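Local structure of mannosylglycerate hydrolase MGH1-like glycoside hydrolase domain-containing protein (4WVA) at residues A[25-30]-A[190-195]; A[168-173]-A[232-237]; A[198-203]-A[343-348]; A[341-344]-A[350-353]. The protein hydrolyses mannosylglycerate, a compatible solute of thermophiles, to mannose and glycerate, and probably also cleaves glucosylglycerate, as a family GH63 glycosidase. One frame throughout, in Å; residues are numbered along the deposited sequence.

Contact 1: A[25-30]-A[190-195]; sequences HGLYPY and VKHVNP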
loop_
_atom_site.group_PDB
_atom_site.type_symbol
_atom_site.label_atom_id
_atom_site.label_comp_id
_atom_site.label_asym_id
_atom_site.label_seq_id
_atom_site.Cartn_x
_atom_site.Cartn_y
_atom_site.Cartn_z
ATOM N N HIS A 25 16.852 -2.658 38.905
ATOM C CA HIS A 25 17.455 -3.367 40.038
ATOM C C HIS A 25 16.391 -4.054 40.889
ATOM O O HIS A 25 15.384 -3.448 41.231
ATOM C CB HIS A 25 18.231 -2.388 40.931
ATOM C CG HIS A 25 18.888 -3.056 42.099
ATOM N ND1 HIS A 25 18.325 -3.069 43.353
ATOM C CD2 HIS A 25 20.012 -3.810 42.180
ATOM C CE1 HIS A 25 19.094 -3.765 44.173
ATOM N NE2 HIS A 25 20.128 -4.222 43.489
ATOM N N GLY A 26 16.619 -5.315 41.225
ATOM C CA GLY A 26 15.746 -6.042 42.146
ATOM C C GLY A 26 14.486 -6.564 41.486
ATOM O O GLY A 26 14.242 -7.782 41.461
ATOM N N LEU A 27 13.683 -5.641 40.957
ATOM C CA LEU A 27 12.379 -5.951 40.357
ATOM C C LEU A 27 12.489 -6.863 39.129
ATOM O O LEU A 27 11.710 -7.828 38.957
ATOM C CB LEU A 27 11.676 -4.623 39.983
ATOM C CG LEU A 27 10.340 -4.698 39.235
ATOM C CD1 LEU A 27 9.270 -5.480 39.992
ATOM C CD2 LEU A 27 9.823 -3.294 38.936
ATOM N N TYR A 28 13.451 -6.541 38.268
ATOM C CA TYR A 28 13.665 -7.258 37.026
ATOM C C TYR A 28 15.137 -7.626 36.875
ATOM O O TYR A 28 15.859 -7.045 36.066
ATOM C CB TYR A 28 13.227 -6.378 35.861
ATOM C CG TYR A 28 11.782 -5.950 35.848
ATOM C CD1 TYR A 28 10.746 -6.872 35.878
ATOM C CD2 TYR A 28 11.449 -4.600 35.752
ATOM C CE1 TYR A 28 9.426 -6.478 35.827
ATOM C CE2 TYR A 28 10.136 -4.191 35.701
ATOM C CZ TYR A 28 9.120 -5.126 35.766
ATOM O OH TYR A 28 7.817 -4.725 35.658
ATOM N N PRO A 29 15.598 -8.624 37.649
ATOM C CA PRO A 29 17.037 -8.869 37.828
ATOM C C PRO A 29 17.642 -9.824 36.792
ATOM O O PRO A 29 18.551 -10.619 37.093
ATOM C CB PRO A 29 17.075 -9.451 39.247
ATOM C CG PRO A 29 15.828 -10.272 39.292
ATOM C CD PRO A 29 14.784 -9.467 38.543
ATOM N N TYR A 30 17.159 -9.739 35.549
ATOM C CA TYR A 30 17.577 -10.630 34.491
ATOM C C TYR A 30 17.550 -9.817 33.206
ATOM O O TYR A 30 17.366 -8.578 33.250
ATOM C CB TYR A 30 16.625 -11.839 34.347
ATOM C CG TYR A 30 16.466 -12.703 35.575
ATOM C CD1 TYR A 30 17.526 -13.485 36.019
ATOM C CD2 TYR A 30 15.255 -12.770 36.263
ATOM C CE1 TYR A 30 17.388 -14.299 37.135
ATOM C CE2 TYR A 30 15.118 -13.589 37.386
ATOM C CZ TYR A 30 16.202 -14.340 37.807
ATOM O OH TYR A 30 16.101 -15.177 38.922
ATOM N N VAL A 190 6.087 -7.419 44.493
ATOM C CA VAL A 190 5.575 -6.569 45.552
ATOM C C VAL A 190 6.637 -6.158 46.586
ATOM O O VAL A 190 6.355 -5.327 47.439
ATOM C CB VAL A 190 4.380 -7.255 46.253
ATOM C CG1 VAL A 190 3.218 -7.394 45.283
ATOM C CG2 VAL A 190 4.773 -8.607 46.813
ATOM N N LYS A 191 7.840 -6.718 46.510
ATOM C CA LYS A 191 8.990 -6.217 47.308
ATOM C C LYS A 191 9.421 -4.839 46.803
ATOM O O LYS A 191 9.911 -4.008 47.561
ATOM C CB LYS A 191 10.184 -7.179 47.220
ATOM C CG LYS A 191 11.476 -6.696 47.883
ATOM C CD LYS A 191 12.437 -7.857 48.179
ATOM C CE LYS A 191 13.883 -7.409 48.386
ATOM N NZ LYS A 191 14.065 -6.217 49.244
ATOM N N HIS A 192 9.221 -4.610 45.507
ATOM C CA HIS A 192 9.748 -3.427 44.825
ATOM C C HIS A 192 8.735 -2.375 44.415
ATOM O O HIS A 192 9.099 -1.219 44.226
ATOM C CB HIS A 192 10.481 -3.881 43.572
ATOM C CG HIS A 192 11.319 -5.087 43.786
ATOM N ND1 HIS A 192 12.550 -5.042 44.401
ATOM C CD2 HIS A 192 11.091 -6.387 43.493
ATOM C CE1 HIS A 192 13.046 -6.261 44.466
ATOM N NE2 HIS A 192 12.181 -7.091 43.926
ATOM N N VAL A 193 7.481 -2.779 44.244
ATOM C CA VAL A 193 6.444 -1.910 43.715
ATOM C C VAL A 193 5.170 -2.131 44.492
ATOM O O VAL A 193 4.810 -3.276 44.770
ATOM C CB VAL A 193 6.169 -2.238 42.239
ATOM C CG1 VAL A 193 5.065 -1.344 41.691
ATOM C CG2 VAL A 193 7.460 -2.089 41.441
ATOM N N ASN A 194 4.484 -1.040 44.818
ATOM C CA ASN A 194 3.211 -1.146 45.511
ATOM C C ASN A 194 2.215 -1.977 44.717
ATOM O O ASN A 194 2.064 -1.754 43.515
ATOM C CB ASN A 194 2.604 0.218 45.780
ATOM C CG ASN A 194 1.471 0.139 46.785
ATOM O OD1 ASN A 194 0.331 -0.187 46.438
ATOM N ND2 ASN A 194 1.789 0.408 48.054
ATOM N N PRO A 195 1.500 -2.914 45.386
ATOM C CA PRO A 195 0.522 -3.733 44.667
ATOM C C PRO A 195 -0.503 -2.954 43.843
ATOM O O PRO A 195 -0.970 -3.486 42.842
ATOM C CB PRO A 195 -0.190 -4.505 45.803
ATOM C CG PRO A 195 0.842 -4.611 46.866
ATOM C CD PRO A 195 1.595 -3.311 46.809
#

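Contact 2: A[168-173]-A[232-237]; sequences PAWDKP and VVDVGF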
loop_
_atom_site.group_PDB
_atom_site.type_symbol
_atom_site.label_atom_id
_atom_site.label_comp_id
_atom_site.label_asym_id
_atom_site.label_seq_id
_atom_site.Cartn_x
_atom_site.Cartn_y
_atom_site.Cartn_z
ATOM N N PRO A 168 -6.117 -3.879 29.624
ATOM C CA PRO A 168 -7.543 -4.253 29.688
ATOM C C PRO A 168 -8.010 -5.059 28.483
ATOM O O PRO A 168 -9.010 -5.777 28.573
ATOM C CB PRO A 168 -8.259 -2.907 29.771
ATOM C CG PRO A 168 -7.252 -2.011 30.401
ATOM C CD PRO A 168 -5.961 -2.421 29.738
ATOM N N ALA A 169 -7.287 -4.975 27.364
ATOM C CA ALA A 169 -7.600 -5.826 26.211
ATOM C C ALA A 169 -7.609 -7.313 26.552
ATOM O O ALA A 169 -8.396 -8.078 25.979
ATOM C CB ALA A 169 -6.625 -5.552 25.063
ATOM N N TRP A 170 -6.783 -7.739 27.512
ATOM C CA TRP A 170 -6.661 -9.167 27.825
ATOM C C TRP A 170 -7.670 -9.682 28.878
ATOM O O TRP A 170 -7.697 -10.891 29.145
ATOM C CB TRP A 170 -5.239 -9.515 28.293
ATOM C CG TRP A 170 -4.105 -8.866 27.513
ATOM C CD1 TRP A 170 -2.929 -8.433 28.025
ATOM C CD2 TRP A 170 -4.063 -8.579 26.104
ATOM N NE1 TRP A 170 -2.138 -7.901 27.032
ATOM C CE2 TRP A 170 -2.815 -7.969 25.844
ATOM C CE3 TRP A 170 -4.964 -8.766 25.038
ATOM C CZ2 TRP A 170 -2.456 -7.513 24.578
ATOM C CZ3 TRP A 170 -4.602 -8.312 23.787
ATOM C CH2 TRP A 170 -3.357 -7.703 23.567
ATOM N N ASP A 171 -8.502 -8.801 29.432
ATOM C CA ASP A 171 -9.441 -9.194 30.520
ATOM C C ASP A 171 -10.373 -10.335 30.107
ATOM O O ASP A 171 -10.360 -11.400 30.724
ATOM C CB ASP A 171 -10.280 -8.012 31.012
ATOM C CG ASP A 171 -9.492 -6.986 31.816
ATOM O OD1 ASP A 171 -8.254 -7.142 32.036
ATOM O OD2 ASP A 171 -10.138 -5.988 32.226
ATOM N N LYS A 172 -11.160 -10.142 29.051
ATOM C CA LYS A 172 -12.056 -11.223 28.588
ATOM C C LYS A 172 -11.334 -12.496 28.139
ATOM O O LYS A 172 -11.700 -13.592 28.558
ATOM C CB LYS A 172 -13.031 -10.713 27.529
ATOM C CG LYS A 172 -13.949 -9.628 28.043
ATOM C CD LYS A 172 -15.167 -9.421 27.147
ATOM C CE LYS A 172 -15.973 -8.219 27.612
ATOM N NZ LYS A 172 -17.189 -7.988 26.775
ATOM N N PRO A 173 -10.272 -12.381 27.310
ATOM C CA PRO A 173 -9.539 -13.602 27.000
ATOM C C PRO A 173 -9.017 -14.333 28.256
ATOM O O PRO A 173 -9.065 -15.555 28.328
ATOM C CB PRO A 173 -8.380 -13.108 26.133
ATOM C CG PRO A 173 -8.897 -11.851 25.495
ATOM C CD PRO A 173 -9.869 -11.239 26.460
ATOM N N VAL A 232 -4.530 -14.810 21.169
ATOM C CA VAL A 232 -4.867 -13.451 20.813
ATOM C C VAL A 232 -3.960 -12.956 19.695
ATOM O O VAL A 232 -2.752 -13.236 19.702
ATOM C CB VAL A 232 -4.705 -12.544 22.046
ATOM C CG1 VAL A 232 -4.750 -11.080 21.677
ATOM C CG2 VAL A 232 -5.792 -12.871 23.050
ATOM N N VAL A 233 -4.551 -12.255 18.725
ATOM C CA VAL A 233 -3.772 -11.472 17.775
ATOM C C VAL A 233 -3.630 -10.079 18.388
ATOM O O VAL A 233 -4.565 -9.278 18.384
ATOM C CB VAL A 233 -4.412 -11.404 16.369
ATOM C CG1 VAL A 233 -3.612 -10.463 15.474
ATOM C CG2 VAL A 233 -4.488 -12.807 15.763
ATOM N N ASP A 234 -2.439 -9.798 18.924
ATOM C CA ASP A 234 -2.134 -8.537 19.562
ATOM C C ASP A 234 -1.716 -7.506 18.507
ATOM O O ASP A 234 -0.740 -7.719 17.761
ATOM C CB ASP A 234 -1.011 -8.739 20.590
ATOM C CG ASP A 234 -0.497 -7.433 21.191
ATOM O OD1 ASP A 234 -1.211 -6.406 21.188
ATOM O OD2 ASP A 234 0.668 -7.445 21.670
ATOM N N VAL A 235 -2.415 -6.384 18.466
ATOM C CA VAL A 235 -2.063 -5.331 17.529
ATOM C C VAL A 235 -0.648 -4.802 17.778
ATOM O O VAL A 235 0.086 -4.509 16.833
ATOM C CB VAL A 235 -3.096 -4.175 17.504
ATOM C CG1 VAL A 235 -3.218 -3.463 18.845
ATOM C CG2 VAL A 235 -2.755 -3.190 16.408
ATOM N N GLY A 236 -0.249 -4.694 19.052
ATOM C CA GLY A 236 1.085 -4.209 19.362
ATOM C C GLY A 236 2.190 -5.131 18.856
ATOM O O GLY A 236 3.093 -4.692 18.143
ATOM N N PHE A 237 2.109 -6.410 19.231
ATOM C CA PHE A 237 3.075 -7.426 18.829
ATOM C C PHE A 237 3.195 -7.429 17.312
ATOM O O PHE A 237 4.272 -7.395 16.767
ATOM C CB PHE A 237 2.640 -8.802 19.335
ATOM C CG PHE A 237 3.723 -9.842 19.303
ATOM C CD1 PHE A 237 4.110 -10.423 18.122
ATOM C CD2 PHE A 237 4.331 -10.268 20.480
ATOM C CE1 PHE A 237 5.100 -11.386 18.097
ATOM C CE2 PHE A 237 5.314 -11.230 20.462
ATOM C CZ PHE A 237 5.707 -11.787 19.276
#

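Contact 3: A[198-203]-A[343-348]; sequences RPRKED and FFEPGR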
loop_
_atom_site.group_PDB
_atom_site.type_symbol
_atom_site.label_atom_id
_atom_site.label_comp_id
_atom_site.label_asym_id
_atom_site.label_seq_id
_atom_site.Cartn_x
_atom_site.Cartn_y
_atom_site.Cartn_z
ATOM N N ARG A 198 0.534 -2.702 40.255
ATOM C CA ARG A 198 0.863 -3.986 39.635
ATOM C C ARG A 198 -0.381 -4.792 39.244
ATOM O O ARG A 198 -1.496 -4.478 39.682
ATOM C CB ARG A 198 1.688 -4.811 40.626
ATOM C CG ARG A 198 3.052 -4.212 40.945
ATOM C CD ARG A 198 4.014 -4.266 39.751
ATOM N NE ARG A 198 4.275 -5.640 39.309
ATOM C CZ ARG A 198 5.012 -5.965 38.245
ATOM N NH1 ARG A 198 5.569 -5.002 37.519
ATOM N NH2 ARG A 198 5.191 -7.245 37.912
ATOM N N PRO A 199 -0.191 -5.850 38.424
ATOM C CA PRO A 199 -1.326 -6.739 38.165
ATOM C C PRO A 199 -1.866 -7.306 39.469
ATOM O O PRO A 199 -1.109 -7.476 40.425
ATOM C CB PRO A 199 -0.718 -7.867 37.322
ATOM C CG PRO A 199 0.502 -7.269 36.703
ATOM C CD PRO A 199 1.034 -6.329 37.754
ATOM N N ARG A 200 -3.165 -7.568 39.487
ATOM C CA ARG A 200 -3.823 -8.118 40.674
ATOM C C ARG A 200 -3.587 -9.606 40.844
ATOM O O ARG A 200 -3.058 -10.281 39.968
ATOM C CB ARG A 200 -5.310 -7.850 40.589
ATOM C CG ARG A 200 -5.648 -6.383 40.610
ATOM C CD ARG A 200 -7.143 -6.192 40.538
ATOM N NE ARG A 200 -7.516 -4.818 40.202
ATOM C CZ ARG A 200 -8.132 -3.960 41.010
ATOM N NH1 ARG A 200 -8.478 -4.310 42.246
ATOM N NH2 ARG A 200 -8.430 -2.740 40.573
ATOM N N LYS A 201 -4.002 -10.135 41.991
ATOM C CA LYS A 201 -3.907 -11.567 42.222
ATOM C C LYS A 201 -4.568 -12.399 41.113
ATOM O O LYS A 201 -4.039 -13.427 40.696
ATOM C CB LYS A 201 -4.557 -11.920 43.568
ATOM C CG LYS A 201 -4.639 -13.418 43.807
ATOM C CD LYS A 201 -5.200 -13.728 45.188
ATOM C CE LYS A 201 -5.178 -15.222 45.470
ATOM N NZ LYS A 201 -6.039 -15.989 44.529
ATOM N N GLU A 202 -5.737 -11.964 40.671
ATOM C CA GLU A 202 -6.529 -12.716 39.693
ATOM C C GLU A 202 -5.804 -12.769 38.352
ATOM O O GLU A 202 -5.878 -13.753 37.624
ATOM C CB GLU A 202 -7.900 -12.061 39.518
ATOM C CG GLU A 202 -8.828 -12.182 40.730
ATOM C CD GLU A 202 -8.415 -11.325 41.924
ATOM O OE1 GLU A 202 -7.754 -10.271 41.744
ATOM O OE2 GLU A 202 -8.743 -11.727 43.064
ATOM N N ASP A 203 -5.067 -11.706 38.051
ATOM C CA ASP A 203 -4.190 -11.695 36.869
ATOM C C ASP A 203 -3.058 -12.703 37.004
ATOM O O ASP A 203 -2.885 -13.588 36.156
ATOM C CB ASP A 203 -3.585 -10.308 36.651
ATOM C CG ASP A 203 -4.617 -9.249 36.448
ATOM O OD1 ASP A 203 -5.400 -9.355 35.501
ATOM O OD2 ASP A 203 -4.652 -8.308 37.240
ATOM N N PHE A 343 -12.251 0.941 32.183
ATOM C CA PHE A 343 -11.128 0.166 32.709
ATOM C C PHE A 343 -9.904 1.003 33.068
ATOM O O PHE A 343 -8.921 0.463 33.565
ATOM C CB PHE A 343 -10.692 -0.907 31.690
ATOM C CG PHE A 343 -11.813 -1.775 31.223
ATOM C CD1 PHE A 343 -12.478 -2.599 32.119
ATOM C CD2 PHE A 343 -12.224 -1.760 29.890
ATOM C CE1 PHE A 343 -13.535 -3.393 31.699
ATOM C CE2 PHE A 343 -13.280 -2.546 29.467
ATOM C CZ PHE A 343 -13.937 -3.363 30.376
ATOM N N PHE A 344 -9.965 2.299 32.809
ATOM C CA PHE A 344 -8.861 3.222 33.088
ATOM C C PHE A 344 -8.519 3.286 34.577
ATOM O O PHE A 344 -9.391 3.530 35.424
ATOM C CB PHE A 344 -9.218 4.604 32.553
ATOM C CG PHE A 344 -8.158 5.647 32.768
ATOM C CD1 PHE A 344 -6.960 5.599 32.068
ATOM C CD2 PHE A 344 -8.378 6.714 33.620
ATOM C CE1 PHE A 344 -5.997 6.575 32.244
ATOM C CE2 PHE A 344 -7.422 7.686 33.810
ATOM C CZ PHE A 344 -6.224 7.625 33.115
ATOM N N GLU A 345 -7.255 3.008 34.885
ATOM C CA GLU A 345 -6.714 3.059 36.237
ATOM C C GLU A 345 -5.389 3.796 36.103
ATOM O O GLU A 345 -4.423 3.206 35.621
ATOM C CB GLU A 345 -6.483 1.656 36.818
ATOM C CG GLU A 345 -7.726 0.803 37.053
ATOM C CD GLU A 345 -7.384 -0.545 37.656
ATOM O OE1 GLU A 345 -7.070 -0.608 38.869
ATOM O OE2 GLU A 345 -7.411 -1.555 36.924
ATOM N N PRO A 346 -5.324 5.075 36.522
ATOM C CA PRO A 346 -4.156 5.882 36.163
ATOM C C PRO A 346 -2.823 5.478 36.787
ATOM O O PRO A 346 -1.790 5.978 36.340
ATOM C CB PRO A 346 -4.539 7.297 36.615
ATOM C CG PRO A 346 -5.583 7.088 37.657
ATOM C CD PRO A 346 -6.333 5.874 37.245
ATOM N N GLY A 347 -2.836 4.605 37.793
ATOM C CA GLY A 347 -1.609 4.115 38.391
ATOM C C GLY A 347 -1.240 2.669 38.105
ATOM O O GLY A 347 -0.115 2.258 38.434
ATOM N N ARG A 348 -2.142 1.884 37.506
ATOM C CA ARG A 348 -1.953 0.430 37.481
ATOM C C ARG A 348 -1.394 -0.103 36.162
ATOM O O ARG A 348 -2.137 -0.662 35.345
ATOM C CB ARG A 348 -3.223 -0.341 37.871
ATOM C CG ARG A 348 -2.904 -1.769 38.285
ATOM C CD ARG A 348 -4.123 -2.618 38.553
ATOM N NE ARG A 348 -4.855 -2.168 39.735
ATOM C CZ ARG A 348 -4.581 -2.534 40.988
ATOM N NH1 ARG A 348 -3.573 -3.351 41.287
ATOM N NH2 ARG A 348 -5.335 -2.060 41.969
HETATM O O HOH W 1 -6.926 -4.257 37.440
#

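Contact 4: A[341-344]-A[350-353]; sequences SPFF and WRGP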
loop_
_atom_site.group_PDB
_atom_site.type_symbol
_atom_site.label_atom_id
_atom_site.label_comp_id
_atom_site.label_asym_id
_atom_site.label_seq_id
_atom_site.Cartn_x
_atom_site.Cartn_y
_atom_site.Cartn_z
ATOM N N SER A 341 -12.146 5.167 29.169
ATOM C CA SER A 341 -12.522 3.765 29.277
ATOM C C SER A 341 -12.965 3.487 30.711
ATOM O O SER A 341 -12.359 3.988 31.651
ATOM C CB SER A 341 -11.360 2.837 28.924
ATOM O OG SER A 341 -11.654 1.487 29.238
ATOM N N PRO A 342 -14.006 2.660 30.881
ATOM C CA PRO A 342 -14.355 2.225 32.239
ATOM C C PRO A 342 -13.248 1.416 32.940
ATOM O O PRO A 342 -13.306 1.251 34.157
ATOM C CB PRO A 342 -15.608 1.358 32.022
ATOM C CG PRO A 342 -15.537 0.932 30.595
ATOM C CD PRO A 342 -14.885 2.061 29.862
ATOM N N PHE A 343 -12.251 0.941 32.183
ATOM C CA PHE A 343 -11.128 0.166 32.709
ATOM C C PHE A 343 -9.904 1.003 33.068
ATOM O O PHE A 343 -8.921 0.463 33.565
ATOM C CB PHE A 343 -10.692 -0.907 31.690
ATOM C CG PHE A 343 -11.813 -1.775 31.223
ATOM C CD1 PHE A 343 -12.478 -2.599 32.119
ATOM C CD2 PHE A 343 -12.224 -1.760 29.890
ATOM C CE1 PHE A 343 -13.535 -3.393 31.699
ATOM C CE2 PHE A 343 -13.280 -2.546 29.467
ATOM C CZ PHE A 343 -13.937 -3.363 30.376
ATOM N N PHE A 344 -9.965 2.299 32.809
ATOM C CA PHE A 344 -8.861 3.222 33.088
ATOM C C PHE A 344 -8.519 3.286 34.577
ATOM O O PHE A 344 -9.391 3.530 35.424
ATOM C CB PHE A 344 -9.218 4.604 32.553
ATOM C CG PHE A 344 -8.158 5.647 32.768
ATOM C CD1 PHE A 344 -6.960 5.599 32.068
ATOM C CD2 PHE A 344 -8.378 6.714 33.620
ATOM C CE1 PHE A 344 -5.997 6.575 32.244
ATOM C CE2 PHE A 344 -7.422 7.686 33.810
ATOM C CZ PHE A 344 -6.224 7.625 33.115
ATOM N N TRP A 350 -0.334 -1.291 32.885
ATOM C CA TRP A 350 -0.786 -1.053 31.496
ATOM C C TRP A 350 -2.256 -0.678 31.334
ATOM O O TRP A 350 -2.797 -0.742 30.235
ATOM C CB TRP A 350 -0.426 -2.284 30.646
ATOM C CG TRP A 350 1.034 -2.442 30.442
ATOM C CD1 TRP A 350 1.873 -3.216 31.150
ATOM C CD2 TRP A 350 1.829 -1.791 29.447
ATOM N NE1 TRP A 350 3.153 -3.108 30.675
ATOM C CE2 TRP A 350 3.152 -2.234 29.620
ATOM C CE3 TRP A 350 1.544 -0.890 28.420
ATOM C CZ2 TRP A 350 4.196 -1.801 28.812
ATOM C CZ3 TRP A 350 2.591 -0.439 27.629
ATOM C CH2 TRP A 350 3.890 -0.905 27.817
ATOM N N ARG A 351 -2.901 -0.229 32.412
ATOM C CA ARG A 351 -4.305 0.107 32.382
ATOM C C ARG A 351 -4.556 1.617 32.440
ATOM O O ARG A 351 -5.630 2.052 32.830
ATOM C CB ARG A 351 -5.015 -0.622 33.540
ATOM C CG ARG A 351 -4.744 -2.116 33.509
ATOM C CD ARG A 351 -5.481 -2.862 34.598
ATOM N NE ARG A 351 -6.919 -2.943 34.387
ATOM C CZ ARG A 351 -7.552 -3.901 33.709
ATOM N NH1 ARG A 351 -6.888 -4.875 33.087
ATOM N NH2 ARG A 351 -8.888 -3.879 33.658
ATOM N N GLY A 352 -3.577 2.422 32.019
ATOM C CA GLY A 352 -3.725 3.884 32.070
ATOM C C GLY A 352 -2.426 4.681 32.086
ATOM O O GLY A 352 -2.322 5.715 31.414
ATOM N N PRO A 353 -1.433 4.235 32.870
ATOM C CA PRO A 353 -0.172 4.973 32.915
ATOM C C PRO A 353 0.530 5.192 31.558
ATOM O O PRO A 353 0.324 4.432 30.612
ATOM C CB PRO A 353 0.694 4.107 33.818
ATOM C CG PRO A 353 -0.280 3.508 34.758
ATOM C CD PRO A 353 -1.453 3.152 33.879
HETATM O O HOH W 2 -9.870 -1.751 35.216
#

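Contact 1: A[25-30]-A[190-195]
H192 lays its imidazole flat against the backbone of G26 and L27, and with V193 it carries the contact from 190-195. K191, the residue before, serves it from behind: its CB sits over the centre of the imidazole on the face turned from G26 and L27, so the ring is sandwiched between its own chain and the other loop. On the near face L27 N lies over the ring centre, and H192 CE1 comes within 3.3 Å of G26 C. H192 CD2 is 3.4 Å from L27 CA. H192 NE2 passes 3.3 Å from G26 O, but the angle is too poor for a hydrogen bond, so across these segments the ring meets the backbone by its face. A side chain on G26 would run into H192 CE1, and the positive phi of 80° independently favours glycine. Swapping H192 for an alanine would probably open a gap over the G26-L27 peptide and leave L27 CB and CD1 less tightly packed. Next along, V193 turns its CG2 to L27 CD2 at 3.6 Å, a purely apolar touch. L27 meets both residues because its chi1 of 175° swings CG away from its own N: CD1 reaches H192 and CD2 reaches V193, while CG lies over the centre of one face of the Y28 ring. L27 also touches E393, the probable proton acceptor, and V193 touches R198, so two loops, one carrying the probably substrate-binding Y28, meet here at the edge of the active site of this (alpha/alpha)6-barrel enzyme.

Contact 2: A[168-173]-A[232-237]
W170 and V232 provide the closest apolar touch, with W170 CZ3 3.5 Å from V232 CG1 and the methyl approaching the six-membered ring obliquely. The valine divides its two methyls between two partners. With CG1 anti to the backbone N (chi1 168°), that branch goes to the indole, while V232 CG2 packs at 4.0 Å against P173 CB, on the first turn of helix 171-175. A169 CB lies against one face of the indole, offset toward its rim.

The polar element is D234. Its carboxylate stands nearly perpendicular to the indole, the planes 85° apart, and OD1 meets the ring edge in plane, 3.5 Å from W170 CH2, which probably sets a carboxylate oxygen favourably against the ring C-H edge. The same side chain is the N-cap of helix 235-254: G236 N donates to D234 OD1 at 2.9 Å, from well above the carboxylate plane, and F237 N gives a weak bond to D234 OD2 at 3.0 Å. The contact thus joins the short helical turn after the probable proton donor D165 to the point where strand 232-233 passes into a long helix of the (alpha/alpha)6-barrel.

Hydrogen bonding also fixes the other end of the indole: W170 NE1 donates to S162 OG and, weakly, to M164 O. S286 of strand 283-288 touches both W170 and D234, and the aspartate packs on S162 as well.

Contact 3: A[198-203]-A[343-348]
R348 NH1 donates to R198 O at 2.9 Å, with an angle of 160° at the hydrogen and the carbonyl oxygen lying in the guanidinium plane. Its NE, also in plane, makes a salt bridge to E345 OE1 at 2.8 Å. R200 reaches the same oxygen from the other segment, NH2 to E345 OE1 at 3.0 Å, a weak bond within a second salt bridge. Water 1 closes a loop, accepting from R200 NE and donating to E345 OE2.

In this salt-bridge network R200 and R348 share E345 OE1, while OE2 also pairs with R351 outside the two segments; it ties the start of helix 201-216 to the type I turn E345-R348 at the rim of the (alpha/alpha)6-barrel. Replacing R348 by a leucine would probably leave R198 O without this donor and E345 OE1 with the weaker R200 bond alone in this contact.

Next come the guanidiniums: R348 NH2 lies over the centre of the R200 group, the planes 34° apart, their charges probably eased by E345. R348 CG and CD lie against R198 O. The R198 side chain starts off away from 343-348; its NE is salt-bridged to D189 and its NH1 hydrogen-bonded to Y28 OH.

Contact 4: A[341-344]-A[350-353]
F344 packs a ring carbon against a glycine that could hardly be anything else: F344 CE1 lies 3.5 Å from G352 CA, just where a side chain would have to go. The backbone of G352 calls for glycine too, since its phi of 157° would press a CB into the R351 carbonyl oxygen. A chi1 of -180° turns the phenyl from the F344 N across toward the glycine, although its CB points away.

Beside this, the F344 backbone approaches R351 O through a CA-H...O contact, 3.4 Å from F344 CA. The two segments flank the bend that carries the likely substrate-binding residues Y349 and W350, in the loop entering helix 356-368 of the (alpha/alpha)6-barrel. The near arm is shaped by a type I turn from S341 to F344, with an ST turn inside it, F343 N donating to S341 OG at 3.1 Å.

R351 bends at chi3 to bring its guanidinium beside F343, obliquely and with planes 78° apart; R351 NH2 is 4.0 Å from F343 CB. Water 2, at the edge of the guanidinium in its plane, accepts from R351 NH2 at 2.8 Å and donates to F343 O at 2.9 Å, bridging the segments. The guanidinium has stronger mates beyond them: NH2 pairs with D171, NE with E345, and NH1 donates to N166 O. W350 NE1 meanwhile bonds the Tris molecule.

How the contacts relate
Contacts 3 and 4 share F343 and F344, and their centres lie 8 Å apart; the salt bridge from E345 OE2 to R351 NE, 2.9 Å, makes one charged cluster of them. R351 carries it on to contact 2, where its NH2 pairs with D171 OD2 at 2.8 Å and P168 packs against F343. On the other flank, Y28 OH of contact 1 meets R198 NH1 of contact 3 at 2.9 Å. Contacts 1 and 2 stay about 14 Å apart at their nearest atoms. A bound Tris, hydrogen-bonded by Y28 and W350, probably marks the pocket among them, with the probable catalytic residues E393 beside contact 1 and D165 near contact 2.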